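PDB 4F0Q: restriction endonuclease from Mycobacterium sp., which cleaves DNA in a cytosine-methylation-dependent manner, working as a tetramer whose chains combine a PUA-clan N-terminal domain with a PD-(D/E)XK-type nuclease domain. Local coordinates for residues A[43-48]-A[162-167]; A[47-52]-A[61-66]; A[21-26]-A[219-224]; A[68-73]-A[83-88]; A[179-184]-A[209-214]. All coordinates share one frame; numbering follows the deposited sequence.

Interaction 1 of 5, residues A[43-48]-A[162-167]; sequences DGFVNY and VTVHRA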
# COMPACT_ATOMS: atom_id res chain seq x y z
N ASP A 43 -44.53 18.08 17.65
CA ASP A 43 -44.90 16.69 17.38
C ASP A 43 -43.94 15.68 18.02
O ASP A 43 -43.59 14.67 17.41
CB ASP A 43 -45.03 16.43 15.88
CG ASP A 43 -46.28 17.06 15.29
OD1 ASP A 43 -47.29 17.17 16.01
OD2 ASP A 43 -46.24 17.45 14.10
N GLY A 44 -43.52 15.97 19.25
CA GLY A 44 -42.65 15.07 19.99
C GLY A 44 -41.18 15.24 19.65
O GLY A 44 -40.33 14.56 20.22
N PHE A 45 -40.88 16.14 18.73
CA PHE A 45 -39.51 16.38 18.31
C PHE A 45 -39.17 17.87 18.31
O PHE A 45 -40.06 18.72 18.31
CB PHE A 45 -39.26 15.78 16.92
CG PHE A 45 -39.29 14.28 16.90
CD1 PHE A 45 -40.49 13.61 16.75
CD2 PHE A 45 -38.13 13.55 17.01
CE1 PHE A 45 -40.53 12.22 16.73
CE2 PHE A 45 -38.16 12.16 16.99
CZ PHE A 45 -39.36 11.50 16.85
N VAL A 46 -37.88 18.17 18.30
CA VAL A 46 -37.41 19.55 18.28
C VAL A 46 -37.81 20.24 16.97
O VAL A 46 -37.54 19.73 15.88
CB VAL A 46 -35.88 19.64 18.44
CG1 VAL A 46 -35.41 21.08 18.29
CG2 VAL A 46 -35.47 19.07 19.79
N ASN A 47 -38.47 21.38 17.09
CA ASN A 47 -38.88 22.16 15.93
C ASN A 47 -37.67 22.70 15.18
O ASN A 47 -36.81 23.36 15.76
CB ASN A 47 -39.80 23.31 16.35
CG ASN A 47 -40.36 24.08 15.17
OD1 ASN A 47 -40.37 23.59 14.04
ND2 ASN A 47 -40.84 25.29 15.43
N TYR A 48 -37.60 22.39 13.88
CA TYR A 48 -36.49 22.82 13.04
C TYR A 48 -36.37 24.34 12.98
O TYR A 48 -35.29 24.90 13.19
CB TYR A 48 -36.64 22.25 11.63
CG TYR A 48 -35.70 22.86 10.61
CD1 TYR A 48 -34.43 22.34 10.39
CD2 TYR A 48 -36.09 23.96 9.85
CE1 TYR A 48 -33.58 22.90 9.46
CE2 TYR A 48 -35.24 24.53 8.92
CZ TYR A 48 -33.99 23.99 8.73
OH TYR A 48 -33.15 24.56 7.80
N VAL A 162 -35.31 11.38 7.19
CA VAL A 162 -35.28 10.03 7.75
C VAL A 162 -36.61 9.66 8.40
O VAL A 162 -37.46 10.51 8.65
CB VAL A 162 -34.16 9.88 8.80
CG1 VAL A 162 -32.81 10.15 8.16
CG2 VAL A 162 -34.41 10.80 9.98
N THR A 163 -36.78 8.36 8.67
CA THR A 163 -37.98 7.86 9.33
C THR A 163 -37.76 7.77 10.83
O THR A 163 -36.84 7.08 11.29
CB THR A 163 -38.38 6.48 8.79
OG1 THR A 163 -38.75 6.59 7.40
CG2 THR A 163 -39.56 5.92 9.57
N VAL A 164 -38.59 8.46 11.60
CA VAL A 164 -38.48 8.45 13.05
C VAL A 164 -39.48 7.49 13.67
O VAL A 164 -40.20 6.78 12.96
CB VAL A 164 -38.69 9.86 13.64
CG1 VAL A 164 -37.63 10.82 13.13
CG2 VAL A 164 -40.09 10.36 13.32
N HIS A 165 -39.52 7.46 15.00
CA HIS A 165 -40.46 6.61 15.71
C HIS A 165 -41.14 7.36 16.85
O HIS A 165 -40.47 7.98 17.68
CB HIS A 165 -39.78 5.34 16.23
CG HIS A 165 -39.36 4.39 15.15
ND1 HIS A 165 -40.22 3.48 14.59
CD2 HIS A 165 -38.17 4.21 14.54
CE1 HIS A 165 -39.58 2.78 13.67
NE2 HIS A 165 -38.33 3.20 13.62
N ARG A 166 -42.47 7.30 16.89
CA ARG A 166 -43.24 7.94 17.94
C ARG A 166 -44.35 7.03 18.43
O ARG A 166 -45.14 6.52 17.62
CB ARG A 166 -43.82 9.27 17.44
CG ARG A 166 -44.49 10.10 18.53
CD ARG A 166 -45.15 11.34 17.95
NE ARG A 166 -45.64 12.24 18.99
CZ ARG A 166 -46.33 13.35 18.75
NH1 ARG A 166 -46.63 13.69 17.50
NH2 ARG A 166 -46.74 14.11 19.76
N ALA A 167 -44.41 6.81 19.74
CA ALA A 167 -45.42 5.96 20.37
C ALA A 167 -45.40 4.52 19.86
O ALA A 167 -46.44 3.86 19.82
CB ALA A 167 -46.81 6.58 20.23
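Two strand ends of the curled mixed sheet in the PUA-clan N-terminal domain meet here at the surface without pairing: the axes of 45-47 and 164-166 stay 11.1 Å apart and run at 114° to each other. The contact is therefore made by side chains and one exposed turn. D43, at the turn, offers its backbone to R166, whose chain is extended from CG to NE with CG anti to the backbone N. The D43 carbonyl O sits 3.1 Å above the guanidinium plane, offset toward its rim; the oxygen lies over the face, at an angle too poor for a hydrogen bond. A long salt bridge of 3.8 Å links D43 OD1 to R166 NH1, while D43 OD2 is engaged by R30 in a second salt bridge. G44, with positive phi, lays its N over the same guanidinium face. F45, in a short strand beside 28-30, then swings its ring across to the other strand, CG anti to its own carbonyl carbon (chi1 -68°), and H175 meets it edge-to-face. At the ring's edge lie R166 CB and H165 O, and its tip closes on V164, with F45 CZ 3.7 Å from V164 CB.

Interaction 2 of 5, residues A[47-52]-A[61-66]; sequences NYHWLT and KVMLEA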
# COMPACT_ATOMS: atom_id res chain seq x y z
N ASN A 47 -38.47 21.38 17.09
CA ASN A 47 -38.88 22.16 15.93
C ASN A 47 -37.67 22.70 15.18
O ASN A 47 -36.81 23.36 15.76
CB ASN A 47 -39.80 23.31 16.35
CG ASN A 47 -40.36 24.08 15.17
OD1 ASN A 47 -40.37 23.59 14.04
ND2 ASN A 47 -40.84 25.29 15.43
N TYR A 48 -37.60 22.39 13.88
CA TYR A 48 -36.49 22.82 13.04
C TYR A 48 -36.37 24.34 12.98
O TYR A 48 -35.29 24.90 13.19
CB TYR A 48 -36.64 22.25 11.63
CG TYR A 48 -35.70 22.86 10.61
CD1 TYR A 48 -34.43 22.34 10.39
CD2 TYR A 48 -36.09 23.96 9.85
CE1 TYR A 48 -33.58 22.90 9.46
CE2 TYR A 48 -35.24 24.53 8.92
CZ TYR A 48 -33.99 23.99 8.73
OH TYR A 48 -33.15 24.56 7.80
N HIS A 49 -37.48 25.00 12.67
CA HIS A 49 -37.49 26.44 12.45
C HIS A 49 -37.12 27.24 13.69
O HIS A 49 -36.61 28.36 13.59
CB HIS A 49 -38.83 26.90 11.89
CG HIS A 49 -39.06 26.48 10.47
ND1 HIS A 49 -38.39 27.05 9.41
CD2 HIS A 49 -39.88 25.55 9.93
CE1 HIS A 49 -38.78 26.48 8.28
NE2 HIS A 49 -39.69 25.57 8.57
N TRP A 50 -37.37 26.68 14.87
CA TRP A 50 -36.95 27.32 16.10
C TRP A 50 -35.44 27.16 16.29
O TRP A 50 -34.76 28.10 16.70
CB TRP A 50 -37.68 26.75 17.31
CG TRP A 50 -37.07 27.20 18.60
CD1 TRP A 50 -37.32 28.36 19.27
CD2 TRP A 50 -36.08 26.50 19.38
NE1 TRP A 50 -36.56 28.42 20.41
CE2 TRP A 50 -35.79 27.29 20.50
CE3 TRP A 50 -35.43 25.27 19.23
CZ2 TRP A 50 -34.87 26.90 21.47
CZ3 TRP A 50 -34.51 24.89 20.19
CH2 TRP A 50 -34.24 25.70 21.30
N LEU A 51 -34.95 25.96 16.00
CA LEU A 51 -33.53 25.65 16.19
C LEU A 51 -32.66 26.46 15.24
O LEU A 51 -31.57 26.90 15.61
CB LEU A 51 -33.29 24.15 16.00
CG LEU A 51 -31.88 23.63 16.25
CD1 LEU A 51 -31.43 23.92 17.67
CD2 LEU A 51 -31.81 22.13 15.95
N THR A 52 -33.14 26.66 14.02
CA THR A 52 -32.37 27.36 13.00
C THR A 52 -32.60 28.87 13.02
O THR A 52 -31.72 29.65 12.64
CB THR A 52 -32.68 26.83 11.58
OG1 THR A 52 -34.08 26.94 11.33
CG2 THR A 52 -32.26 25.38 11.47
N LYS A 61 -37.10 32.69 8.36
CA LYS A 61 -36.81 31.27 8.50
C LYS A 61 -35.66 30.83 7.59
O LYS A 61 -35.45 31.40 6.52
CB LYS A 61 -38.05 30.43 8.16
CG LYS A 61 -39.27 30.73 9.00
CD LYS A 61 -40.45 29.89 8.54
CE LYS A 61 -41.71 30.20 9.33
NZ LYS A 61 -42.86 29.38 8.88
N VAL A 62 -34.92 29.83 8.04
CA VAL A 62 -33.93 29.18 7.19
C VAL A 62 -34.61 28.00 6.51
O VAL A 62 -34.63 26.89 7.04
CB VAL A 62 -32.72 28.68 8.01
CG1 VAL A 62 -31.67 28.07 7.09
CG2 VAL A 62 -32.13 29.81 8.83
N MET A 63 -35.18 28.26 5.34
CA MET A 63 -35.97 27.25 4.63
C MET A 63 -35.14 26.03 4.24
O MET A 63 -33.98 26.15 3.85
CB MET A 63 -36.62 27.86 3.39
CG MET A 63 -37.63 28.95 3.70
SD MET A 63 -38.90 28.41 4.85
CE MET A 63 -39.62 27.04 3.95
N LEU A 64 -35.74 24.85 4.37
CA LEU A 64 -35.06 23.61 4.05
C LEU A 64 -35.88 22.79 3.05
O LEU A 64 -36.41 21.73 3.38
CB LEU A 64 -34.80 22.80 5.32
CG LEU A 64 -33.85 21.60 5.21
CD1 LEU A 64 -32.45 22.06 4.81
CD2 LEU A 64 -33.80 20.83 6.52
N GLU A 65 -35.99 23.30 1.83
CA GLU A 65 -36.68 22.58 0.76
C GLU A 65 -35.82 21.42 0.28
O GLU A 65 -34.75 21.15 0.83
CB GLU A 65 -36.99 23.52 -0.40
CG GLU A 65 -37.89 24.69 -0.04
CD GLU A 65 -39.32 24.27 0.25
OE1 GLU A 65 -40.03 25.03 0.93
OE2 GLU A 65 -39.73 23.18 -0.21
N ALA A 66 -36.29 20.73 -0.76
CA ALA A 66 -35.53 19.64 -1.34
C ALA A 66 -34.27 20.17 -2.02
O ALA A 66 -34.33 21.07 -2.85
CB ALA A 66 -36.38 18.86 -2.33
O HOH W 1 -35.70 28.34 10.23
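Hydrogen bonding across this buried contact centres on Y48, whose OH donates to V62 O at 2.9 Å. The bond arrives 31° above the carbonyl plane, yet V62 O itself lies in the plane of the tyrosine ring, at its edge. Y48 CG is anti to the backbone N (chi1 168°), which carries the ring out from the helix to the 61-66 segment. A single water forms a second polar link: it accepts from V62 N at 2.8 Å and also bonds H49 ND1 and T52 OG1, joining helix and loop through one oxygen. At the start of the helix, N47 OD1 caps H49 N weakly, and K61 NZ bonds A35 O. Van der Waals contact supplements these bonds. L64 crosses Y48 at about a right angle, with its CD2 3.6 Å from Y48 CE1, and T52 CB rests beside V62 CB. Over one face of the H49 imidazole, the extended K61 chain makes a CH-pi contact, CD lying 4.0 Å from the ring centroid. M63 reaches the same ring obliquely with SD, its chain bent at chi2 and chi3. The short helix 48-52 follows strand 45-47 directly, and the loop it packs against runs on into strand 67-69.

Interaction 3 of 5, residues A[21-26]-A[219-224]; sequences RLVFVG and VDFRWI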
# COMPACT_ATOMS: atom_id res chain seq x y z
N ARG A 21 -27.84 26.51 22.23
CA ARG A 21 -28.75 25.46 21.78
C ARG A 21 -28.02 24.45 20.90
O ARG A 21 -27.91 24.61 19.69
CB ARG A 21 -29.98 26.05 21.08
CG ARG A 21 -29.68 27.09 20.01
CD ARG A 21 -30.97 27.62 19.40
NE ARG A 21 -30.76 28.17 18.07
CZ ARG A 21 -30.35 29.41 17.82
NH1 ARG A 21 -30.12 30.24 18.83
NH2 ARG A 21 -30.18 29.82 16.57
N LEU A 22 -27.51 23.40 21.54
CA LEU A 22 -26.66 22.43 20.88
C LEU A 22 -27.45 21.38 20.11
O LEU A 22 -28.30 20.69 20.67
CB LEU A 22 -25.76 21.73 21.90
CG LEU A 22 -24.96 22.63 22.85
CD1 LEU A 22 -24.13 21.79 23.81
CD2 LEU A 22 -24.08 23.58 22.06
N VAL A 23 -27.17 21.26 18.82
CA VAL A 23 -27.73 20.18 18.01
C VAL A 23 -26.64 19.15 17.73
O VAL A 23 -25.55 19.50 17.30
CB VAL A 23 -28.37 20.70 16.70
CG1 VAL A 23 -27.38 21.56 15.92
CG2 VAL A 23 -28.87 19.54 15.85
N PHE A 24 -26.95 17.89 17.99
CA PHE A 24 -25.96 16.83 17.83
C PHE A 24 -26.17 16.03 16.55
O PHE A 24 -27.26 16.02 15.99
CB PHE A 24 -25.98 15.89 19.05
CG PHE A 24 -25.64 16.58 20.34
CD1 PHE A 24 -24.33 16.69 20.76
CD2 PHE A 24 -26.64 17.12 21.13
CE1 PHE A 24 -24.02 17.32 21.95
CE2 PHE A 24 -26.34 17.75 22.32
CZ PHE A 24 -25.02 17.85 22.73
N VAL A 25 -25.11 15.38 16.09
CA VAL A 25 -25.19 14.57 14.88
C VAL A 25 -26.11 13.38 15.09
O VAL A 25 -25.84 12.51 15.92
CB VAL A 25 -23.80 14.08 14.44
CG1 VAL A 25 -23.92 13.21 13.19
CG2 VAL A 25 -22.87 15.25 14.19
N GLY A 26 -27.20 13.35 14.33
CA GLY A 26 -28.17 12.27 14.45
C GLY A 26 -29.47 12.73 15.08
O GLY A 26 -30.43 11.96 15.18
N VAL A 219 -23.05 20.92 16.93
CA VAL A 219 -22.73 22.34 16.87
C VAL A 219 -23.70 23.20 17.69
O VAL A 219 -24.81 22.77 18.01
CB VAL A 219 -22.72 22.87 15.42
CG1 VAL A 219 -21.61 22.22 14.61
CG2 VAL A 219 -24.07 22.65 14.76
N ASP A 220 -23.25 24.41 18.02
CA ASP A 220 -24.10 25.40 18.66
C ASP A 220 -24.66 26.29 17.56
O ASP A 220 -23.91 26.83 16.76
CB ASP A 220 -23.28 26.23 19.65
CG ASP A 220 -24.15 27.04 20.60
OD1 ASP A 220 -25.31 27.36 20.25
OD2 ASP A 220 -23.68 27.35 21.72
N PHE A 221 -25.99 26.43 17.53
CA PHE A 221 -26.63 27.20 16.47
C PHE A 221 -26.44 28.71 16.63
O PHE A 221 -26.85 29.48 15.76
CB PHE A 221 -28.11 26.85 16.36
CG PHE A 221 -28.46 26.10 15.11
CD1 PHE A 221 -28.56 26.76 13.89
CD2 PHE A 221 -28.66 24.73 15.14
CE1 PHE A 221 -28.87 26.07 12.74
CE2 PHE A 221 -28.97 24.04 13.98
CZ PHE A 221 -29.08 24.71 12.78
N ARG A 222 -25.82 29.13 17.73
CA ARG A 222 -25.48 30.53 17.92
C ARG A 222 -24.37 30.94 16.96
O ARG A 222 -24.16 32.12 16.70
CB ARG A 222 -25.07 30.80 19.37
CG ARG A 222 -26.21 30.64 20.36
CD ARG A 222 -25.82 31.14 21.74
NE ARG A 222 -24.73 30.37 22.32
CZ ARG A 222 -24.21 30.60 23.52
NH1 ARG A 222 -24.68 31.58 24.28
NH2 ARG A 222 -23.21 29.85 23.97
N TRP A 223 -23.66 29.94 16.44
CA TRP A 223 -22.67 30.14 15.38
C TRP A 223 -23.37 30.76 14.17
O TRP A 223 -22.91 31.76 13.61
CB TRP A 223 -22.06 28.79 15.01
CG TRP A 223 -21.00 28.84 13.94
CD1 TRP A 223 -20.29 29.93 13.54
CD2 TRP A 223 -20.54 27.73 13.15
NE1 TRP A 223 -19.41 29.57 12.54
CE2 TRP A 223 -19.54 28.23 12.29
CE3 TRP A 223 -20.87 26.38 13.10
CZ2 TRP A 223 -18.87 27.42 11.38
CZ3 TRP A 223 -20.20 25.57 12.19
CH2 TRP A 223 -19.22 26.09 11.34
N ILE A 224 -24.48 30.14 13.78
CA ILE A 224 -25.27 30.62 12.65
C ILE A 224 -25.91 31.97 12.97
O ILE A 224 -26.00 32.84 12.11
CB ILE A 224 -26.34 29.59 12.25
CG1 ILE A 224 -25.68 28.27 11.87
CG2 ILE A 224 -27.17 30.10 11.08
CD1 ILE A 224 -24.63 28.41 10.79
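The close-packed part of this contact is a short antiparallel pairing of strands 22-24 and 218-220. V23 and V219 form a hydrogen-bonded pair, V23 N to V219 O and V219 N to V23 O, both 2.9 Å, each donor lying nearly along the C=O axis. On the face that carries these valines, V23 CG1 touches V219 CG2 and comes 3.5 Å from F221 CD2. R21 crosses F221 at about a right angle, its NE 3.4 Å from F221 CB, the guanidinium 15° from the ring plane. The other face is looser: L22 and D220 make a non-hydrogen-bonded pair in which partly exposed L22 meets the aspartate only through CD2, 3.7 Å from D220 CB. The strand pair also loosens at its R21 end, where F221 N to R21 O and R21 N to D220 OD1 are weak bonds. F24 turns away and packs on L125 of a second subunit. D220 OD1 accepts from R222 N at 3.1 Å, an Asx turn leading into helix 222-227, while OD2 takes a salt bridge from R222 NE and R222 NH1 bonds A17 O. R21 reaches D225 and L51 O. With R222 and several N-H groups at its oxygens, the buried D220 carboxylate would probably stay ionised.

Interaction 4 of 5, residues A[68-73]-A[83-88]; sequences INAPAE and ALIAIR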
# COMPACT_ATOMS: atom_id res chain seq x y z
N ILE A 68 -30.62 22.03 -2.28
CA ILE A 68 -29.70 23.04 -1.77
C ILE A 68 -30.42 24.35 -1.44
O ILE A 68 -31.12 24.91 -2.28
CB ILE A 68 -28.57 23.31 -2.77
CG1 ILE A 68 -27.87 22.00 -3.13
CG2 ILE A 68 -27.58 24.32 -2.21
CD1 ILE A 68 -27.42 21.91 -4.57
N ASN A 69 -30.23 24.82 -0.21
CA ASN A 69 -30.91 26.02 0.27
C ASN A 69 -29.93 27.03 0.84
O ASN A 69 -28.88 26.66 1.38
CB ASN A 69 -31.94 25.65 1.34
CG ASN A 69 -32.87 24.54 0.91
OD1 ASN A 69 -33.97 24.79 0.41
ND2 ASN A 69 -32.43 23.30 1.09
N ALA A 70 -30.27 28.31 0.74
CA ALA A 70 -29.44 29.37 1.30
C ALA A 70 -30.24 30.64 1.54
O ALA A 70 -30.92 31.13 0.64
CB ALA A 70 -28.25 29.65 0.40
N PRO A 71 -30.17 31.18 2.77
CA PRO A 71 -30.83 32.44 3.11
C PRO A 71 -30.24 33.61 2.34
O PRO A 71 -29.16 33.47 1.76
CB PRO A 71 -30.54 32.59 4.61
CG PRO A 71 -30.23 31.21 5.08
CD PRO A 71 -29.53 30.55 3.94
N ALA A 72 -30.93 34.75 2.34
CA ALA A 72 -30.43 35.94 1.67
C ALA A 72 -29.11 36.40 2.28
O ALA A 72 -28.91 36.30 3.49
CB ALA A 72 -31.46 37.06 1.74
N GLU A 73 -28.21 36.89 1.43
CA GLU A 73 -26.87 37.26 1.85
C GLU A 73 -26.86 38.39 2.88
O GLU A 73 -27.61 39.36 2.76
CB GLU A 73 -26.02 37.65 0.64
CG GLU A 73 -24.53 37.73 0.93
CD GLU A 73 -23.70 37.94 -0.31
OE1 GLU A 73 -24.28 38.25 -1.38
OE2 GLU A 73 -22.46 37.78 -0.23
N ALA A 83 -24.30 33.36 5.03
CA ALA A 83 -24.32 32.79 6.37
C ALA A 83 -24.05 31.29 6.38
O ALA A 83 -23.15 30.82 7.09
CB ALA A 83 -25.64 33.09 7.05
N LEU A 84 -24.81 30.54 5.60
CA LEU A 84 -24.66 29.09 5.53
C LEU A 84 -25.37 28.51 4.32
O LEU A 84 -26.13 29.21 3.64
CB LEU A 84 -25.20 28.43 6.81
CG LEU A 84 -26.71 28.18 6.90
CD1 LEU A 84 -27.02 27.29 8.10
CD2 LEU A 84 -27.50 29.47 7.00
N ILE A 85 -25.12 27.24 4.06
CA ILE A 85 -25.86 26.50 3.05
C ILE A 85 -26.51 25.27 3.68
O ILE A 85 -25.81 24.38 4.17
CB ILE A 85 -24.97 26.08 1.87
CG1 ILE A 85 -24.51 27.31 1.08
CG2 ILE A 85 -25.72 25.12 0.95
CD1 ILE A 85 -23.68 26.98 -0.13
N ALA A 86 -27.83 25.23 3.67
CA ALA A 86 -28.58 24.13 4.26
C ALA A 86 -28.95 23.10 3.20
O ALA A 86 -29.67 23.41 2.25
CB ALA A 86 -29.83 24.65 4.95
N ILE A 87 -28.45 21.88 3.36
CA ILE A 87 -28.68 20.82 2.38
C ILE A 87 -29.59 19.73 2.93
O ILE A 87 -29.34 19.17 4.00
CB ILE A 87 -27.35 20.21 1.90
CG1 ILE A 87 -26.60 21.20 1.01
CG2 ILE A 87 -27.59 18.91 1.15
CD1 ILE A 87 -25.23 20.73 0.58
N ARG A 88 -30.65 19.44 2.18
CA ARG A 88 -31.59 18.38 2.55
C ARG A 88 -31.52 17.24 1.55
O ARG A 88 -31.96 17.36 0.41
CB ARG A 88 -33.01 18.94 2.62
CG ARG A 88 -34.08 17.89 2.90
CD ARG A 88 -35.44 18.54 3.04
NE ARG A 88 -36.52 17.56 3.11
CZ ARG A 88 -37.80 17.86 3.25
NH1 ARG A 88 -38.17 19.13 3.34
NH2 ARG A 88 -38.72 16.90 3.31
O HOH W 2 -27.28 34.97 4.79
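Strands 67-69 and 85-89 pair antiparallel for two residues: I68 and I87 form the non-hydrogen-bonded pair and N69 and A86 the hydrogen-bonded one, with N69 N to A86 O and A86 N to N69 O both 2.9 Å. N69 N lies in the plane of the A86 carbonyl, whereas A86 N stands 33° above that of N69. With CG anti to the carbonyl carbon (chi1 -51°), the N69 amide reaches across to the partner strand, so that ND2 donates to A86 O at 3.0 Å, almost within the amide plane. A86 O thus holds two donors, and N69 OD1 is taken up by E65 N. This pairing places 67-69 beside 85-89 in the mixed sheet of the PUA-clan domain, where 85-89 in turn runs parallel to 156-166. On the face carrying I68 and I87, I68 CG2 lies 3.8 Å from I85 CG2, the two side chains side by side and pointing the same way; L135 and A138 of helix 130-142 cover this patch. Beyond the strand end, P71 crosses L84 at about a right angle, its CG 3.8 Å from L84 CD2. Farther out, a water donates to A72 O and accepts weakly from A83 N.

Interaction 5 of 5, residues A[179-184]-A[209-214]; sequences CGAAII and AVVSGG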
# COMPACT_ATOMS: atom_id res chain seq x y z
N CYS A 179 -26.71 16.01 10.19
CA CYS A 179 -25.55 15.22 9.81
C CYS A 179 -24.24 15.99 9.95
O CYS A 179 -23.20 15.55 9.47
CB CYS A 179 -25.70 14.71 8.38
SG CYS A 179 -27.12 13.60 8.13
N GLY A 180 -24.30 17.15 10.60
CA GLY A 180 -23.10 17.93 10.88
C GLY A 180 -22.84 19.06 9.91
O GLY A 180 -23.58 19.27 8.95
N ALA A 181 -21.78 19.81 10.18
CA ALA A 181 -21.33 20.88 9.29
C ALA A 181 -20.19 20.36 8.42
O ALA A 181 -19.32 19.65 8.90
CB ALA A 181 -20.87 22.09 10.10
N ALA A 182 -20.21 20.72 7.14
CA ALA A 182 -19.25 20.16 6.20
C ALA A 182 -18.44 21.21 5.45
O ALA A 182 -18.90 22.32 5.21
CB ALA A 182 -19.95 19.23 5.22
N ILE A 183 -17.22 20.83 5.07
CA ILE A 183 -16.38 21.65 4.21
C ILE A 183 -16.33 21.01 2.83
O ILE A 183 -16.19 19.79 2.72
CB ILE A 183 -14.93 21.73 4.75
CG1 ILE A 183 -14.93 22.17 6.22
CG2 ILE A 183 -14.09 22.68 3.90
CD1 ILE A 183 -13.55 22.28 6.81
N ILE A 184 -16.44 21.82 1.79
CA ILE A 184 -16.28 21.30 0.44
C ILE A 184 -14.82 20.93 0.20
O ILE A 184 -13.99 21.79 -0.08
CB ILE A 184 -16.74 22.33 -0.63
CG1 ILE A 184 -18.21 22.69 -0.42
CG2 ILE A 184 -16.52 21.77 -2.03
CD1 ILE A 184 -18.75 23.63 -1.46
N ALA A 209 -16.39 17.14 3.73
CA ALA A 209 -15.77 16.69 4.97
C ALA A 209 -16.53 17.21 6.18
O ALA A 209 -16.45 18.40 6.50
CB ALA A 209 -14.32 17.13 5.02
N VAL A 210 -17.28 16.33 6.84
CA VAL A 210 -18.00 16.70 8.05
C VAL A 210 -17.01 16.91 9.19
O VAL A 210 -16.29 16.00 9.57
CB VAL A 210 -19.02 15.62 8.45
CG1 VAL A 210 -19.73 16.01 9.73
CG2 VAL A 210 -20.02 15.41 7.33
N VAL A 211 -16.99 18.13 9.73
CA VAL A 211 -16.02 18.49 10.76
C VAL A 211 -16.33 17.90 12.13
O VAL A 211 -17.49 17.79 12.53
CB VAL A 211 -15.88 20.03 10.89
CG1 VAL A 211 -15.27 20.61 9.62
CG2 VAL A 211 -17.22 20.67 11.18
N SER A 212 -15.28 17.51 12.84
CA SER A 212 -15.41 17.02 14.21
C SER A 212 -15.93 18.13 15.11
O SER A 212 -15.53 19.29 14.98
CB SER A 212 -14.07 16.51 14.72
OG SER A 212 -14.17 16.06 16.06
N GLY A 213 -16.82 17.78 16.03
CA GLY A 213 -17.44 18.76 16.90
C GLY A 213 -16.57 19.18 18.07
O GLY A 213 -16.78 20.25 18.65
N GLY A 214 -15.60 18.35 18.41
CA GLY A 214 -14.72 18.63 19.53
C GLY A 214 -15.27 18.11 20.85
O GLY A 214 -15.45 16.90 21.01
O HOH W 3 -19.83 18.79 12.63
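The flat groups in this contact are peptide units, and they are met in three different ways. The A181 carbonyl is approached nearly along its C=O axis by V211 N at 2.9 Å. The I183 carbonyl receives A209 N within its plane at 2.8 Å, whereas I183 N stands 42° above the plane of the A209 carbonyl. At the flanks of these units come CA-H...O contacts, V210 CA to A181 O and A182 CA to A209 O, both 3.3 Å. Together they define the antiparallel hairpin of strands 175-193 and 200-210 in the mixed sheet, its centre about 13 Å from the centre of the chain. A182 and V210 point to one sheet face; CA atoms of this non-hydrogen-bonded pair are only 4.1 Å apart. I183 and A209 occupy the other face, where I183 CD1 meets V211 CG1 at 3.7 Å, the side chains crossing at about a right angle and both touching W245 of helix 243-251. V210 CG1, anti to its backbone N, reaches past the pairing to the C179 carbonyl and the CA of G180. At that glycine's phi of 98° a CB would jam against the preceding carbonyl O and clash with V210 CG1. Small alanines and branched valines thus carry a wholly buried interface: three direct backbone bonds join the segments, a water accepts from A181 N and donates to V211 O, and outward backbone bonds run from A182 to L156 and V210 to G110.

All five contacts lie in the N-terminal half, apart from the nuclease domain with its magnesium site. Interaction 3 closes the longest loop, and the other four are nested within it. Interactions 1 and 2 start from one stretch, strand 45-47 running into helix 48-52, with centres 14 Å apart. Interactions 2 and 4 are the nearest pair, about 10 Å between centres, touching where L64 O meets R88 NH1. R21 NE likewise bonds L51 O, joining interaction 3 to interaction 2, while W223 packs on A181 of interaction 5. Interactions 1, 4 and 5 all reach the same mixed sheet, so the contacts tie it to the short helix and the chain's first strand, consistent with a single N-terminal domain.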